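Local structure of 4-hydroxy-3-methylbut-2-enyl diphosphate reductase (Aquifex aeolicus, 3DNF) at residues D3-E8 with K204-E209. The protein catalyses the last step of the non-mevalonate isoprenoid pathway, using an iron-sulfur cluster to reduce hydroxymethylbutenyl diphosphate to isopentenyl and dimethylallyl diphosphate. Residues are numbered along the deposited sequence; the frame is centred on the assembly and turned at random.
Sequences DIIIAE and KKLAPE
Leu206 reaches across to the strand and sets its two methyls against Ile5 and Ala7. Its CG stands anti to the backbone N (chi1 -165°), which carries the branch out from helix 195-206 towards Ile5 and Ala7. CD1 of Leu206 meets CG2 of Ile5 at 3.6 Å. CD2 of Leu206 turns to the next inward-facing residue and lies 3.7 Å from CB of Ala7. The same CD2 is also 3.8 Å from Ile5 CG2, and 3.7 Å from the Ile5 carbonyl O. The fork thus spans the end of the strand and the first loop residue, Ala7. Ile5 answers mainly with its CG2 branch; its CG1 is anti to its own backbone N (chi1 -180°), and Ile5 CD1 lies a little farther from the leucine, alongside. No hydrogen bond crosses the contact; side-chain methyls make it, with one leucine methyl also resting near a carbonyl oxygen. Ala7 and Leu206 are buried, and this is the close-packed part. Ile5 is exposed and marks the solvent side. A second loose side lies beyond Ala7, at the Glu8 end: Glu8 OE1 and Lys205 NZ stay 5.8 Å apart, so any attraction between them is probably weak. Replacing Leu206 by an alanine is likely to open a gap over Ala7 CB and to cost Ile5 CG2 the two methyls it rests on here. Glu209 N bonds to Leu206 O at 2.9 Å. Strand 3-6 is an edge strand within this chain, bonded through its backbone to strand 257-262. On its other face Ile6 packs on helix 268-281. Helix 195-206 and helix 268-281 therefore cover opposite faces of one parallel four-stranded sheet, the three-layer alpha/beta sandwich of one lobe of the trilobal IspH fold, away from the iron-sulfur cluster.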
loop_
_atom_site.group_PDB
_atom_site.type_symbol
_atom_site.label_atom_id
_atom_site.label_comp_id
_atom_site.label_asym_id
_atom_site.label_seq_id
_atom_site.Cartn_x
_atom_site.Cartn_y
_atom_site.Cartn_z
ATOM N N ASP B 3 23.885 -0.318 39.764
ATOM C CA ASP B 3 23.316 0.640 38.825
ATOM C C ASP B 3 22.022 0.111 38.192
ATOM O O ASP B 3 22.031 -0.904 37.486
ATOM C CB ASP B 3 24.334 0.980 37.739
ATOM C CG ASP B 3 24.295 2.443 37.338
ATOM O OD1 ASP B 3 23.204 3.061 37.392
ATOM O OD2 ASP B 3 25.364 2.980 36.971
ATOM N N ILE B 4 20.914 0.805 38.447
ATOM C CA ILE B 4 19.612 0.419 37.887
ATOM C C ILE B 4 19.202 1.416 36.820
ATOM O O ILE B 4 19.117 2.611 37.090
ATOM C CB ILE B 4 18.488 0.396 38.959
ATOM C CG1 ILE B 4 19.032 0.049 40.352
ATOM C CG2 ILE B 4 17.349 -0.531 38.526
ATOM C CD1 ILE B 4 19.584 1.255 41.126
ATOM N N ILE B 5 18.946 0.935 35.612
ATOM C CA ILE B 5 18.461 1.818 34.563
ATOM C C ILE B 5 17.071 1.404 34.087
ATOM O O ILE B 5 16.861 0.291 33.602
ATOM C CB ILE B 5 19.469 1.976 33.390
ATOM C CG1 ILE B 5 18.911 2.918 32.315
ATOM C CG2 ILE B 5 19.854 0.616 32.818
ATOM C CD1 ILE B 5 19.953 3.563 31.424
ATOM N N ILE B 6 16.124 2.314 34.262
ATOM C CA ILE B 6 14.777 2.130 33.731
ATOM C C ILE B 6 14.805 2.554 32.268
ATOM O O ILE B 6 15.174 3.688 31.952
ATOM C CB ILE B 6 13.715 2.925 34.539
ATOM C CG1 ILE B 6 13.696 2.444 35.992
ATOM C CG2 ILE B 6 12.320 2.779 33.903
ATOM C CD1 ILE B 6 12.979 3.367 36.946
ATOM N N ALA B 7 14.450 1.623 31.387
ATOM C CA ALA B 7 14.439 1.865 29.945
ATOM C C ALA B 7 13.512 3.021 29.589
ATOM O O ALA B 7 12.440 3.188 30.185
ATOM C CB ALA B 7 14.025 0.599 29.190
ATOM N N GLU B 8 13.942 3.820 28.621
ATOM C CA GLU B 8 13.100 4.872 28.101
ATOM C C GLU B 8 11.809 4.279 27.522
ATOM O O GLU B 8 11.837 3.233 26.861
ATOM C CB GLU B 8 13.845 5.668 27.045
ATOM C CG GLU B 8 13.351 7.085 26.940
ATOM C CD GLU B 8 13.857 7.790 25.696
ATOM O OE1 GLU B 8 14.835 7.300 25.090
ATOM O OE2 GLU B 8 13.265 8.834 25.322
ATOM N N LYS B 204 15.434 -3.230 23.117
ATOM C CA LYS B 204 16.470 -3.725 22.199
ATOM C C LYS B 204 17.847 -3.123 22.483
ATOM O O LYS B 204 18.846 -3.841 22.487
ATOM C CB LYS B 204 16.098 -3.464 20.737
ATOM C CG LYS B 204 15.110 -4.448 20.143
ATOM C CD LYS B 204 15.492 -4.813 18.709
ATOM C CE LYS B 204 14.404 -5.631 18.012
ATOM N NZ LYS B 204 13.185 -4.822 17.738
ATOM N N LYS B 205 17.888 -1.813 22.708
ATOM C CA LYS B 205 19.143 -1.118 22.969
ATOM C C LYS B 205 19.681 -1.395 24.378
ATOM O O LYS B 205 20.897 -1.515 24.571
ATOM C CB LYS B 205 18.995 0.389 22.742
ATOM C CG LYS B 205 18.792 0.796 21.282
ATOM C CD LYS B 205 18.948 2.313 21.066
ATOM C CE LYS B 205 17.957 3.159 21.898
ATOM N NZ LYS B 205 16.532 3.151 21.423
ATOM N N LEU B 206 18.785 -1.507 25.355
ATOM C CA LEU B 206 19.213 -1.704 26.736
ATOM C C LEU B 206 19.626 -3.149 27.040
ATOM O O LEU B 206 20.613 -3.380 27.757
ATOM C CB LEU B 206 18.152 -1.201 27.727
ATOM C CG LEU B 206 18.597 -1.019 29.188
ATOM C CD1 LEU B 206 19.824 -0.111 29.315
ATOM C CD2 LEU B 206 17.461 -0.508 30.075
ATOM N N ALA B 207 18.897 -4.111 26.471
ATOM C CA ALA B 207 19.117 -5.544 26.755
ATOM C C ALA B 207 20.589 -6.023 26.821
ATOM O O ALA B 207 20.993 -6.590 27.834
ATOM C CB ALA B 207 18.286 -6.434 25.819
ATOM N N PRO B 208 21.388 -5.805 25.753
ATOM C CA PRO B 208 22.773 -6.314 25.782
ATOM C C PRO B 208 23.746 -5.461 26.613
ATOM O O PRO B 208 24.888 -5.863 26.840
ATOM C CB PRO B 208 23.183 -6.309 24.296
ATOM C CG PRO B 208 21.932 -5.910 23.517
ATOM C CD PRO B 208 21.102 -5.131 24.475
ATOM N N GLU B 209 23.274 -4.309 27.074
ATOM C CA GLU B 209 24.090 -3.293 27.724
ATOM C C GLU B 209 24.000 -3.396 29.256
ATOM O O GLU B 209 24.510 -2.534 29.978
ATOM C CB GLU B 209 23.586 -1.927 27.248
ATOM C CG GLU B 209 24.578 -0.783 27.251
ATOM C CD GLU B 209 24.002 0.485 26.613
ATOM O OE1 GLU B 209 24.755 1.168 25.879
ATOM O OE2 GLU B 209 22.804 0.795 26.838
#